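Local structure of cytochrome P450 CYP260B1 (Sorangium cellulosum, 5HIW) at residues N6-T11 with E35-P40; F58-Y63 with A71-G76; T65-G70 with R155-S160; E101-P106 with T136-G141; I129-G134 with R345-V350. The protein is a bacterial cytochrome P450, a mostly helical haem protein that holds iron protoporphyrin IX within its fold. All coordinates share one frame; numbering follows the deposited sequence.

From the N terminus, contact 1 closes a loop holding helix 17-28 and strand 31-34, and ties the chain's start to the sheet. Contact 2 follows in series and closes a short turn between strand 58-59 and helix 77-90, beside the haem propionates. Contact 3 starts inside that turn, so it crosses contact 2; the two touch, mainly through Met68. It joins the turn to helix 147-162. Contact 4 lies wholly within the long loop of contact 3 and pairs helices 93-113 and 130-140. Contact 5 crosses contacts 3 and 4 and brings helix 341-358 from far along the chain onto helix 130-140. Contacts 4 and 5 touch through Val104, Thr105, Met346, Glu347 and Val350.

Contact 1. Residues N6-T11 with E35-P40; sequences NLFSFT and EGLGVP
Phe8 and Leu37 make the apolar part of this contact. Leu37 CD1 sits squarely over one face of the Phe8 ring, 3.8 Å from the ring centroid and 9° off the ring normal. This is a CH-pi contact. The other methyl of the same fork, Leu37 CD2, touches the base of the aromatic side chain, at 3.8 Å from Phe8 CB. The Phe8 ring reaches the leucine because its CG stands anti to the carbonyl carbon (chi1 -78°). Tyr300 of strand 298-302 meets the Phe8 ring with its plane nearly perpendicular.

The second segment turns the chain between the antiparallel strands 31-34 and 39-42 of the mixed sheet. A G1 beta bulge forms here, with Gly38 and Val39 opposite Asp34.

The polar part is looser. The Asn6 amide lies against the backbone of Gly36, with Asn6 ND2 3.7 Å from Gly36 N, and this is packing alone. On the other end of the amide, Ser9 OG donates to Asn6 OD1 at 2.5 Å. The hydroxyl comes from well above the carbonyl plane, 63° out of it. The carboxylate of Asp34 bridges the two segments: OD2 takes the N-H of Leu7 and OD1 that of Leu37. Glu35 turns its charge to Arg4 in a salt bridge.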
# COMPACT_ATOMS: atom_id res chain seq x y z
N ASN A 6 -9.20 -16.62 -16.16
CA ASN A 6 -8.88 -15.17 -16.29
C ASN A 6 -9.73 -14.50 -15.20
O ASN A 6 -10.91 -14.24 -15.41
CB ASN A 6 -9.21 -14.59 -17.69
CG ASN A 6 -8.67 -13.13 -17.86
OD1 ASN A 6 -8.59 -12.39 -16.90
ND2 ASN A 6 -8.28 -12.75 -19.07
N LEU A 7 -9.19 -14.39 -13.99
CA LEU A 7 -9.98 -13.85 -12.87
C LEU A 7 -9.69 -12.37 -12.56
O LEU A 7 -10.51 -11.68 -11.99
CB LEU A 7 -9.68 -14.72 -11.65
CG LEU A 7 -9.93 -16.22 -11.74
CD1 LEU A 7 -9.59 -16.85 -10.42
CD2 LEU A 7 -11.40 -16.51 -12.07
N PHE A 8 -8.55 -11.87 -12.99
CA PHE A 8 -8.13 -10.52 -12.61
C PHE A 8 -8.67 -9.40 -13.49
O PHE A 8 -8.52 -8.23 -13.17
CB PHE A 8 -6.61 -10.48 -12.43
CG PHE A 8 -6.15 -11.07 -11.10
CD1 PHE A 8 -6.21 -12.43 -10.85
CD2 PHE A 8 -5.72 -10.22 -10.07
CE1 PHE A 8 -5.81 -12.95 -9.65
CE2 PHE A 8 -5.32 -10.75 -8.86
CZ PHE A 8 -5.33 -12.09 -8.63
N SER A 9 -9.26 -9.77 -14.63
CA SER A 9 -9.90 -8.77 -15.52
C SER A 9 -11.34 -8.48 -15.05
O SER A 9 -11.97 -7.55 -15.50
CB SER A 9 -9.83 -9.25 -17.00
OG SER A 9 -10.35 -10.57 -17.10
N PHE A 10 -11.83 -9.23 -14.10
CA PHE A 10 -13.14 -8.96 -13.46
C PHE A 10 -13.26 -7.47 -13.08
O PHE A 10 -12.34 -6.91 -12.49
CB PHE A 10 -13.25 -9.89 -12.23
CG PHE A 10 -14.58 -9.85 -11.50
CD1 PHE A 10 -14.79 -8.95 -10.50
CD2 PHE A 10 -15.60 -10.74 -11.83
CE1 PHE A 10 -16.02 -8.89 -9.83
CE2 PHE A 10 -16.81 -10.71 -11.17
CZ PHE A 10 -17.03 -9.79 -10.15
N THR A 11 -14.34 -6.82 -13.48
CA THR A 11 -14.71 -5.49 -12.98
C THR A 11 -16.13 -5.52 -12.41
O THR A 11 -16.87 -6.49 -12.65
CB THR A 11 -14.66 -4.38 -14.02
OG1 THR A 11 -15.71 -4.56 -14.96
CG2 THR A 11 -13.38 -4.39 -14.75
N GLU A 35 -4.49 -16.22 -17.20
CA GLU A 35 -4.20 -15.75 -18.57
C GLU A 35 -4.17 -14.25 -18.72
O GLU A 35 -3.46 -13.77 -19.56
CB GLU A 35 -5.22 -16.39 -19.57
CG GLU A 35 -5.04 -17.88 -19.65
CD GLU A 35 -5.95 -18.59 -20.66
OE1 GLU A 35 -7.08 -18.15 -20.87
OE2 GLU A 35 -5.53 -19.67 -21.11
N GLY A 36 -4.90 -13.51 -17.89
CA GLY A 36 -4.85 -12.02 -17.90
C GLY A 36 -3.50 -11.55 -17.32
O GLY A 36 -2.86 -10.67 -17.87
N LEU A 37 -3.07 -12.12 -16.21
CA LEU A 37 -1.75 -11.76 -15.58
C LEU A 37 -0.58 -12.39 -16.26
O LEU A 37 0.50 -11.86 -16.22
CB LEU A 37 -1.69 -12.14 -14.07
CG LEU A 37 -2.76 -11.57 -13.12
CD1 LEU A 37 -2.43 -11.98 -11.72
CD2 LEU A 37 -2.92 -10.04 -13.18
N GLY A 38 -0.76 -13.57 -16.86
CA GLY A 38 0.36 -14.26 -17.52
C GLY A 38 1.24 -15.07 -16.60
O GLY A 38 2.37 -15.41 -16.98
N VAL A 39 0.76 -15.40 -15.40
CA VAL A 39 1.52 -16.16 -14.45
C VAL A 39 0.67 -17.07 -13.63
O VAL A 39 -0.55 -16.81 -13.45
CB VAL A 39 2.31 -15.21 -13.48
CG1 VAL A 39 3.35 -14.43 -14.22
CG2 VAL A 39 1.37 -14.28 -12.73
N PRO A 40 1.29 -18.11 -13.01
CA PRO A 40 0.58 -18.89 -12.03
C PRO A 40 0.21 -18.00 -10.80
O PRO A 40 0.92 -17.05 -10.52
CB PRO A 40 1.61 -19.94 -11.57
CG PRO A 40 2.66 -19.91 -12.59
CD PRO A 40 2.67 -18.56 -13.19

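Contact 2. Residues F58-Y63 with A71-G76; sequences FSTRTY and ALVTLG. With HEM (protoporphyrin IX containing Fe), chain B.
The backbones come closest at Thr60 and Thr74, whose CA atoms are 5.2 Å apart, where the turn after strand 58-59 meets the 3-10 segment 72-74. Thr60 OG1 donates to Val73 O at 2.6 Å. It lies in the carbonyl plane, on a lone pair. The hydroxyl holds the crowded position between its own N and carbonyl carbon (chi1 50°), which turns it to Val73. Water 1 adds a second link: it accepts from Thr60 N at 2.8 Å and donates weakly to Thr74 O.

Val73 and Tyr63 form the apolar half. Tyr63 has two conformers, and its contacts here are those of the one modelled. Val73 CG1 lies over one face of the Tyr63 ring, 4.0 Å from its centroid and 16° off the normal, displaced toward the rim. Val73 CG2 follows along the same face, 3.7 Å from Tyr63 CE2. The ring is held at its far end as well. Tyr63 OH donates to haem O2A at 2.6 Å, and this propionate oxygen lies at the ring edge, in its plane. Val73 backs onto the other propionate, with its CA 3.2 Å from haem O1D.

His80, Arg84, Arg280 and His336 also hydrogen-bond to the haem. The contact thus sits at the propionate side of the pocket, between strand 277-282, which pairs with strand 58-59, and helix 77-90, whose His80 packs on Leu72 and Leu75.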
# COMPACT_ATOMS: atom_id res chain seq x y z
N PHE A 58 11.04 -19.55 -2.09
CA PHE A 58 10.26 -18.54 -2.81
C PHE A 58 10.88 -17.16 -2.52
O PHE A 58 10.63 -16.59 -1.48
CB PHE A 58 8.79 -18.65 -2.38
CG PHE A 58 8.19 -20.04 -2.56
CD1 PHE A 58 7.81 -20.51 -3.83
CD2 PHE A 58 7.95 -20.84 -1.48
CE1 PHE A 58 7.20 -21.77 -3.97
CE2 PHE A 58 7.37 -22.13 -1.62
CZ PHE A 58 6.99 -22.57 -2.88
N SER A 59 11.80 -16.73 -3.36
CA SER A 59 12.53 -15.49 -3.07
C SER A 59 11.87 -14.24 -3.63
O SER A 59 10.86 -14.27 -4.35
CB SER A 59 13.94 -15.59 -3.63
OG SER A 59 13.89 -15.59 -5.02
N THR A 60 12.54 -13.12 -3.43
CA THR A 60 12.13 -11.85 -4.00
C THR A 60 13.00 -11.46 -5.21
O THR A 60 13.16 -10.29 -5.54
CB THR A 60 12.07 -10.77 -2.91
OG1 THR A 60 13.27 -10.75 -2.13
CG2 THR A 60 10.86 -10.98 -2.01
N ARG A 61 13.62 -12.45 -5.83
CA ARG A 61 14.58 -12.17 -6.92
C ARG A 61 13.98 -11.30 -8.03
O ARG A 61 14.66 -10.44 -8.58
CB ARG A 61 15.07 -13.52 -7.51
CG ARG A 61 16.10 -13.39 -8.65
CD ARG A 61 16.30 -14.69 -9.35
NE ARG A 61 16.99 -15.61 -8.49
CZ ARG A 61 18.32 -15.68 -8.40
NH1 ARG A 61 19.11 -14.87 -9.10
NH2 ARG A 61 18.86 -16.55 -7.58
N THR A 62 12.67 -11.47 -8.29
CA THR A 62 12.02 -10.76 -9.40
C THR A 62 12.00 -9.28 -9.18
O THR A 62 12.01 -8.50 -10.13
CB THR A 62 10.58 -11.20 -9.69
OG1 THR A 62 9.76 -10.90 -8.58
CG2 THR A 62 10.47 -12.67 -9.99
N TYR A 63 12.09 -8.85 -7.91
CA TYR A 63 12.09 -7.42 -7.59
C TYR A 63 13.45 -6.79 -7.82
O TYR A 63 13.54 -5.59 -7.83
CB TYR A 63 11.85 -7.14 -6.10
CG TYR A 63 10.44 -7.12 -5.52
CD1 TYR A 63 9.58 -6.02 -5.70
CD2 TYR A 63 10.05 -8.12 -4.64
CE1 TYR A 63 8.31 -6.01 -5.11
CE2 TYR A 63 8.80 -8.10 -4.02
CZ TYR A 63 7.93 -7.05 -4.25
OH TYR A 63 6.71 -7.07 -3.59
N ALA A 71 17.72 -3.30 -2.99
CA ALA A 71 16.87 -2.64 -1.98
C ALA A 71 16.33 -3.65 -0.93
O ALA A 71 16.40 -4.87 -1.12
CB ALA A 71 15.71 -1.89 -2.64
N LEU A 72 15.84 -3.12 0.16
CA LEU A 72 15.38 -3.96 1.28
C LEU A 72 14.57 -5.23 0.90
O LEU A 72 14.88 -6.37 1.34
CB LEU A 72 14.63 -3.07 2.28
CG LEU A 72 14.00 -3.77 3.47
CD1 LEU A 72 15.06 -4.31 4.41
CD2 LEU A 72 13.10 -2.89 4.28
N VAL A 73 13.53 -5.05 0.10
CA VAL A 73 12.67 -6.15 -0.24
C VAL A 73 13.31 -7.27 -1.07
O VAL A 73 12.79 -8.36 -1.11
CB VAL A 73 11.39 -5.64 -0.96
CG1 VAL A 73 11.69 -5.26 -2.40
CG2 VAL A 73 10.30 -6.71 -0.91
N THR A 74 14.41 -6.98 -1.70
CA THR A 74 15.20 -7.95 -2.55
C THR A 74 16.14 -8.87 -1.75
O THR A 74 16.61 -9.92 -2.26
CB THR A 74 16.12 -7.22 -3.51
OG1 THR A 74 17.27 -6.58 -2.87
CG2 THR A 74 15.26 -6.16 -4.30
N LEU A 75 16.40 -8.42 -0.53
CA LEU A 75 17.34 -9.03 0.41
C LEU A 75 16.77 -10.25 1.14
O LEU A 75 15.58 -10.34 1.43
CB LEU A 75 17.74 -8.01 1.46
CG LEU A 75 18.43 -6.70 1.04
CD1 LEU A 75 18.93 -5.89 2.21
CD2 LEU A 75 19.57 -6.89 0.06
N GLY A 76 17.64 -11.19 1.43
CA GLY A 76 17.29 -12.34 2.29
C GLY A 76 18.35 -12.43 3.39
O GLY A 76 19.17 -11.55 3.57
CHA HEM B . 6.51 -4.29 1.99
CHB HEM B . 1.80 -3.30 1.34
CHC HEM B . 2.49 1.14 3.03
CHD HEM B . 7.22 0.40 2.72
C1A HEM B . 5.18 -4.44 1.74
C2A HEM B . 4.54 -5.64 1.31
C3A HEM B . 3.21 -5.37 1.16
C4A HEM B . 3.04 -3.97 1.38
CMA HEM B . 2.13 -6.37 0.69
CAA HEM B . 5.20 -7.01 1.19
CBA HEM B . 5.97 -7.11 -0.13
CGA HEM B . 6.41 -8.50 -0.43
O1A HEM B . 6.41 -9.38 0.49
O2A HEM B . 6.60 -8.84 -1.63
C1B HEM B . 1.58 -2.02 1.69
C2B HEM B . 0.26 -1.45 1.76
C3B HEM B . 0.47 -0.18 2.26
C4B HEM B . 1.91 0.02 2.45
CMB HEM B . -1.10 -2.03 1.34
CAB HEM B . -0.62 0.74 2.43
CBB HEM B . -0.61 2.02 2.60
C1C HEM B . 3.87 1.34 3.11
C2C HEM B . 4.44 2.56 3.59
C3C HEM B . 5.79 2.33 3.49
C4C HEM B . 6.02 1.05 2.92
CMC HEM B . 3.57 3.70 4.06
CAC HEM B . 6.88 3.24 3.88
CBC HEM B . 6.72 4.12 4.85
C1D HEM B . 7.36 -0.97 2.50
C2D HEM B . 8.72 -1.56 2.44
C3D HEM B . 8.54 -2.86 2.23
C4D HEM B . 7.08 -3.05 2.20
CMD HEM B . 10.05 -0.84 2.51
CAD HEM B . 9.60 -3.97 2.16
CBD HEM B . 9.76 -4.55 3.55
CGD HEM B . 10.82 -5.65 3.62
O1D HEM B . 11.20 -6.30 2.60
O2D HEM B . 11.36 -5.97 4.74
NA HEM B . 4.20 -3.42 1.80
NB HEM B . 2.48 -1.16 2.22
NC HEM B . 4.78 0.44 2.77
ND HEM B . 6.40 -1.91 2.33
FE HEM B . 4.49 -1.55 2.31
O HOH W 1 15.03 -13.04 -2.11
O HOH W 2 4.68 -1.02 0.09

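Contact 3. Residues T65-G70 with R155-S160; sequences TGIMKG and RKMIRS
Ile67 pushes its CD1 methyl onto helix 147-162 and overlaps the base of Met157, at 3.6 Å from Met157 CB. The same methyl is 3.6 Å from Ser160 OG, one turn further on. Ile67 reaches in through its CG1 branch, placed between the backbone N and the carbonyl carbon (chi1 71°). The Met157 side chain runs across it, nearly perpendicular, and its end leads away from Ile67. Met157 also packs on Met180 and Leu223.

Ser160 OG donates back to its own helix, to Met157 O, at 2.6 Å. It also accepts from water 3, which lies 3.0 Å from Ser160 OG. That water in turn accepts from Ile67 N. A polar bridge therefore runs beside the methyl contact.

His177 of helix 167-191 and Leu227 of helix 218-229 pack on both Ile67 and Met157. A loop between the B and C helices leaning on the F helix, as here, is a familiar feature of the P450 fold, with the Ile67 side chain about 12 Å from the haem.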
# COMPACT_ATOMS: atom_id res chain seq x y z
N THR A 65 15.91 -5.53 -9.68
CA THR A 65 16.09 -4.99 -11.00
C THR A 65 15.82 -3.48 -10.99
O THR A 65 15.06 -2.93 -10.15
CB THR A 65 15.18 -5.70 -12.02
OG1 THR A 65 15.55 -5.28 -13.33
CG2 THR A 65 13.72 -5.32 -11.81
N GLY A 66 16.45 -2.81 -11.93
CA GLY A 66 16.27 -1.40 -12.09
C GLY A 66 16.56 -0.68 -10.82
O GLY A 66 17.51 -1.03 -10.13
N ILE A 67 15.69 0.29 -10.49
CA ILE A 67 15.92 1.19 -9.38
C ILE A 67 15.66 0.47 -8.07
O ILE A 67 16.03 1.00 -7.03
CB ILE A 67 15.06 2.45 -9.42
CG1 ILE A 67 13.57 2.14 -9.11
CG2 ILE A 67 15.15 3.18 -10.74
CD1 ILE A 67 12.66 3.33 -9.37
N MET A 68 15.08 -0.70 -8.13
CA MET A 68 14.91 -1.52 -6.93
C MET A 68 16.09 -2.44 -6.63
O MET A 68 16.07 -3.18 -5.61
CB MET A 68 13.67 -2.40 -7.06
CG MET A 68 12.36 -1.64 -7.23
SD MET A 68 11.97 -0.82 -5.68
CE MET A 68 11.58 -2.31 -4.71
N LYS A 69 17.12 -2.43 -7.48
CA LYS A 69 18.22 -3.40 -7.30
C LYS A 69 18.91 -3.21 -5.95
O LYS A 69 19.29 -2.11 -5.58
CB LYS A 69 19.23 -3.34 -8.45
CG LYS A 69 20.13 -4.59 -8.51
CD LYS A 69 20.91 -4.74 -9.81
CE LYS A 69 22.19 -3.93 -9.82
NZ LYS A 69 22.74 -3.67 -11.20
N GLY A 70 19.08 -4.31 -5.19
CA GLY A 70 19.80 -4.21 -3.91
C GLY A 70 19.03 -3.57 -2.79
O GLY A 70 19.58 -3.32 -1.74
N ARG A 155 5.98 9.07 -9.76
CA ARG A 155 5.13 8.28 -10.69
C ARG A 155 5.94 7.63 -11.80
O ARG A 155 5.74 6.44 -12.11
CB ARG A 155 3.90 9.11 -11.15
CG ARG A 155 2.94 9.35 -9.94
CD ARG A 155 1.62 9.98 -10.32
NE ARG A 155 1.08 10.62 -9.13
CZ ARG A 155 0.47 10.02 -8.10
NH1 ARG A 155 0.31 8.71 -8.13
NH2 ARG A 155 0.08 10.71 -7.01
N LYS A 156 6.94 8.32 -12.30
CA LYS A 156 7.80 7.75 -13.32
C LYS A 156 8.63 6.61 -12.73
O LYS A 156 8.79 5.57 -13.40
CB LYS A 156 8.73 8.76 -13.96
CG LYS A 156 8.10 9.69 -14.98
CD LYS A 156 9.09 10.58 -15.70
CE LYS A 156 9.25 11.96 -15.08
NZ LYS A 156 10.23 12.68 -15.95
N MET A 157 9.22 6.82 -11.53
CA MET A 157 9.91 5.70 -10.83
C MET A 157 9.03 4.48 -10.66
O MET A 157 9.43 3.36 -10.99
CB MET A 157 10.49 6.14 -9.52
CG MET A 157 11.53 7.24 -9.71
SD MET A 157 12.45 7.43 -8.17
CE MET A 157 11.30 8.39 -7.25
N ILE A 158 7.81 4.70 -10.20
CA ILE A 158 6.87 3.65 -9.95
C ILE A 158 6.52 2.94 -11.28
O ILE A 158 6.54 1.75 -11.35
CB ILE A 158 5.63 4.20 -9.19
CG1 ILE A 158 6.03 4.54 -7.76
CG2 ILE A 158 4.50 3.17 -9.16
CD1 ILE A 158 4.90 5.06 -6.86
N ARG A 159 6.25 3.69 -12.33
CA ARG A 159 6.05 3.07 -13.66
C ARG A 159 7.20 2.14 -14.06
O ARG A 159 6.95 1.05 -14.62
CB ARG A 159 5.84 4.17 -14.72
CG ARG A 159 5.48 3.67 -16.11
CD ARG A 159 4.81 4.80 -16.94
NE ARG A 159 4.86 4.66 -18.41
CZ ARG A 159 4.01 3.97 -19.17
NH1 ARG A 159 2.98 3.29 -18.65
NH2 ARG A 159 4.21 3.96 -20.49
N SER A 160 8.44 2.53 -13.77
CA SER A 160 9.60 1.74 -14.17
C SER A 160 9.67 0.39 -13.42
O SER A 160 10.28 -0.57 -13.91
CB SER A 160 10.92 2.52 -14.05
OG SER A 160 11.34 2.77 -12.67
O HOH W 3 13.48 0.69 -12.42

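Contact 4. Residues E101-P106 with T136-G141; sequences EATVTP and TSALFG
Thr103 carries the first segment's share of this contact, facing Ala138 and Leu139 where helices 93-113 and 130-140 meet. The segment opens with a wider pi-type turn at 101-104, and Thr103 lies within it. Its CG2 methyl does the touching. It stands 3.7 Å from Ala138 CB and 3.9 Å from Leu139 CD2, so it rests between the two side chains. The methyl is anti to the backbone N, while OG1 lies beside that N (chi1 -68°). The two branches therefore do different work. OG1 meets water 4 at 3.1 Å, and this water donates to Ala138 O at 2.8 Å.

Val104 comes next and turns to another neighbour. It packs on Met346, Glu347 and Val350 of helix 341-358. Thr105 hydrogen-bonds through OG1 to Glu100 O in its own helix and also touches Val350. The helix kinks at Pro106, whose N carries no hydrogen to give to the preceding turn.

In P450 terms these are the D and E helices, and the side chain of Leu139 is about 7 Å from the haem. The chemistry is that of a small, close apolar contact with one water-mediated polar link. The threonine serves both, its methyl packing against Ala138 and Leu139 while its hydroxyl is linked to the Ala138 carbonyl by way of the water.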
# COMPACT_ATOMS: atom_id res chain seq x y z
N GLU A 101 2.24 14.26 15.11
CA GLU A 101 2.00 15.60 15.60
C GLU A 101 2.66 16.63 14.68
O GLU A 101 2.11 17.68 14.40
CB GLU A 101 2.54 15.74 17.04
CG GLU A 101 2.30 17.11 17.64
CD GLU A 101 3.35 18.18 17.29
OE1 GLU A 101 4.49 17.87 16.87
OE2 GLU A 101 2.99 19.36 17.48
N ALA A 102 3.87 16.34 14.27
CA ALA A 102 4.67 17.35 13.52
C ALA A 102 4.31 17.40 12.06
O ALA A 102 4.45 18.46 11.44
CB ALA A 102 6.15 17.02 13.67
N THR A 103 3.85 16.31 11.46
CA THR A 103 3.66 16.30 10.00
C THR A 103 2.31 15.88 9.49
O THR A 103 1.72 16.58 8.71
CB THR A 103 4.70 15.39 9.33
OG1 THR A 103 6.02 15.96 9.46
CG2 THR A 103 4.43 15.22 7.89
N VAL A 104 1.82 14.72 9.89
CA VAL A 104 0.58 14.22 9.29
C VAL A 104 -0.64 15.04 9.70
O VAL A 104 -1.44 15.35 8.85
CB VAL A 104 0.46 12.71 9.56
CG1 VAL A 104 -0.84 12.15 8.96
CG2 VAL A 104 1.68 11.95 9.05
N THR A 105 -0.79 15.46 10.97
CA THR A 105 -1.93 16.24 11.38
C THR A 105 -2.01 17.59 10.65
O THR A 105 -3.05 17.96 10.11
CB THR A 105 -2.03 16.36 12.92
OG1 THR A 105 -2.11 15.05 13.46
CG2 THR A 105 -3.26 17.18 13.43
N PRO A 106 -0.88 18.33 10.61
CA PRO A 106 -0.88 19.58 9.88
C PRO A 106 -1.25 19.41 8.42
O PRO A 106 -2.13 20.16 7.92
CB PRO A 106 0.54 20.09 10.02
CG PRO A 106 0.99 19.54 11.26
CD PRO A 106 0.33 18.19 11.40
N THR A 136 4.63 13.21 2.14
CA THR A 136 5.90 12.69 1.74
C THR A 136 6.93 13.83 1.71
O THR A 136 8.03 13.65 2.19
CB THR A 136 5.83 12.09 0.29
OG1 THR A 136 4.80 11.09 0.26
CG2 THR A 136 7.20 11.54 -0.24
N SER A 137 6.59 14.95 1.09
CA SER A 137 7.54 16.10 1.04
C SER A 137 7.85 16.60 2.44
O SER A 137 9.01 16.84 2.74
CB SER A 137 7.01 17.24 0.15
OG SER A 137 7.18 16.78 -1.21
N ALA A 138 6.85 16.69 3.29
CA ALA A 138 7.06 17.18 4.67
C ALA A 138 7.89 16.26 5.52
O ALA A 138 8.74 16.73 6.30
CB ALA A 138 5.80 17.45 5.34
N LEU A 139 7.64 14.96 5.42
CA LEU A 139 8.50 13.97 6.10
C LEU A 139 9.94 14.04 5.70
O LEU A 139 10.80 13.78 6.53
CB LEU A 139 8.05 12.52 5.90
CG LEU A 139 6.76 12.11 6.61
CD1 LEU A 139 6.34 10.69 6.20
CD2 LEU A 139 6.86 12.12 8.13
N PHE A 140 10.23 14.27 4.41
CA PHE A 140 11.56 14.14 3.94
C PHE A 140 12.28 15.45 3.58
O PHE A 140 13.38 15.38 3.02
CB PHE A 140 11.65 13.10 2.83
CG PHE A 140 11.13 11.72 3.21
CD1 PHE A 140 11.78 10.96 4.20
CD2 PHE A 140 10.00 11.16 2.59
CE1 PHE A 140 11.30 9.69 4.55
CE2 PHE A 140 9.51 9.95 2.95
CZ PHE A 140 10.18 9.16 3.91
N GLY A 141 11.72 16.58 3.98
CA GLY A 141 12.37 17.91 3.90
C GLY A 141 12.40 18.36 2.45
O GLY A 141 13.23 19.18 2.09
O HOH W 4 9.03 15.85 8.89

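Contact 5. Residues I129-G134 with R345-V350; sequences ISMPMG and RMEARV
Met131 and Glu347 reach toward each other from helices 130-140 and 341-358 and run antiparallel alongside each other. The glutamate is extended, with CG anti to the backbone N (chi1 -169°), and its carboxylate arrives at the base of the methionine. Glu347 OE2 is 3.6 Å from Met131 CB. Two successive bends in the methionine chain set its CE methyl beside the glutamate stem, 3.7 Å from Glu347 CG. Each tip thus lies beside the other's stem.

Glu347 lies across Pro132. The proline N is 3.6 Å and its CD 3.9 Å from Glu347 OE2. This N carries no hydrogen, so it has none to offer the oxygen.

Helix 232-245 lies along the same site: Leu237 packs on Met131, Ser234 on Pro132 and Thr233 on Glu347. Helix 93-113 packs on helix 341-358 through Ile96, Glu100 and Thr105. Together these helices make up the four-helix bundle of the P450 core.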
# COMPACT_ATOMS: atom_id res chain seq x y z
N ILE A 129 -5.20 11.07 -2.71
CA ILE A 129 -3.97 11.42 -3.38
C ILE A 129 -3.28 12.54 -2.53
O ILE A 129 -2.09 12.56 -2.42
CB ILE A 129 -4.26 12.00 -4.84
CG1 ILE A 129 -4.62 10.93 -5.86
CG2 ILE A 129 -3.07 12.78 -5.36
CD1 ILE A 129 -3.54 9.94 -6.13
N SER A 130 -4.05 13.52 -2.15
CA SER A 130 -3.59 14.79 -1.51
C SER A 130 -2.81 14.54 -0.24
O SER A 130 -1.76 15.21 0.07
CB SER A 130 -4.78 15.61 -1.03
OG SER A 130 -5.49 16.06 -2.10
N MET A 131 -3.25 13.54 0.50
CA MET A 131 -2.56 13.13 1.76
C MET A 131 -1.07 12.75 1.55
O MET A 131 -0.18 13.42 2.10
CB MET A 131 -3.35 12.02 2.51
CG MET A 131 -4.55 12.53 3.22
SD MET A 131 -4.11 13.69 4.55
CE MET A 131 -3.10 12.58 5.55
N PRO A 132 -0.78 11.70 0.79
CA PRO A 132 0.60 11.39 0.55
C PRO A 132 1.40 12.43 -0.25
O PRO A 132 2.60 12.56 -0.03
CB PRO A 132 0.56 10.06 -0.18
CG PRO A 132 -0.81 9.98 -0.70
CD PRO A 132 -1.66 10.64 0.29
N MET A 133 0.75 13.24 -1.12
CA MET A 133 1.46 14.32 -1.75
C MET A 133 2.00 15.34 -0.72
O MET A 133 3.18 15.69 -0.82
CB MET A 133 0.58 15.07 -2.77
CG MET A 133 0.34 14.22 -4.01
SD MET A 133 -0.57 15.14 -5.30
CE MET A 133 0.72 16.23 -5.86
N GLY A 134 1.18 15.74 0.25
CA GLY A 134 1.64 16.60 1.32
C GLY A 134 2.56 15.92 2.33
O GLY A 134 3.62 16.47 2.78
N ARG A 345 -1.19 2.94 8.84
CA ARG A 345 -2.28 2.96 9.81
C ARG A 345 -2.48 4.30 10.47
O ARG A 345 -3.57 4.72 10.70
CB ARG A 345 -1.99 1.89 10.87
CG ARG A 345 -2.44 0.47 10.42
CD ARG A 345 -1.86 -0.63 11.33
NE ARG A 345 -2.45 -1.98 11.09
CZ ARG A 345 -1.76 -3.12 11.09
NH1 ARG A 345 -0.39 -3.15 11.16
NH2 ARG A 345 -2.41 -4.28 10.92
N MET A 346 -1.41 4.99 10.82
CA MET A 346 -1.52 6.23 11.44
C MET A 346 -2.09 7.33 10.50
O MET A 346 -2.91 8.16 10.87
CB MET A 346 -0.20 6.65 12.05
CG MET A 346 -0.20 8.02 12.66
SD MET A 346 0.29 9.41 11.55
CE MET A 346 2.00 9.12 11.45
N GLU A 347 -1.57 7.33 9.28
CA GLU A 347 -2.04 8.33 8.31
C GLU A 347 -3.52 8.12 8.00
O GLU A 347 -4.29 9.07 7.94
CB GLU A 347 -1.17 8.20 7.07
CG GLU A 347 -1.37 9.37 6.08
CD GLU A 347 -0.35 9.38 4.96
OE1 GLU A 347 0.77 8.81 5.03
OE2 GLU A 347 -0.73 10.09 4.00
N ALA A 348 -3.93 6.90 7.83
CA ALA A 348 -5.35 6.60 7.67
C ALA A 348 -6.16 7.08 8.85
O ALA A 348 -7.20 7.72 8.69
CB ALA A 348 -5.54 5.14 7.39
N ARG A 349 -5.76 6.77 10.07
CA ARG A 349 -6.49 7.24 11.23
C ARG A 349 -6.58 8.76 11.35
O ARG A 349 -7.68 9.34 11.59
CB ARG A 349 -5.85 6.64 12.50
CG ARG A 349 -6.43 7.22 13.76
CD ARG A 349 -5.82 6.66 15.04
NE ARG A 349 -4.37 6.52 15.05
CZ ARG A 349 -3.50 7.47 15.38
NH1 ARG A 349 -3.92 8.66 15.69
NH2 ARG A 349 -2.21 7.20 15.38
N VAL A 350 -5.46 9.43 11.22
CA VAL A 350 -5.39 10.87 11.34
C VAL A 350 -6.19 11.60 10.27
O VAL A 350 -7.02 12.48 10.58
CB VAL A 350 -3.98 11.34 11.32
CG1 VAL A 350 -3.92 12.87 11.27
CG2 VAL A 350 -3.25 10.83 12.54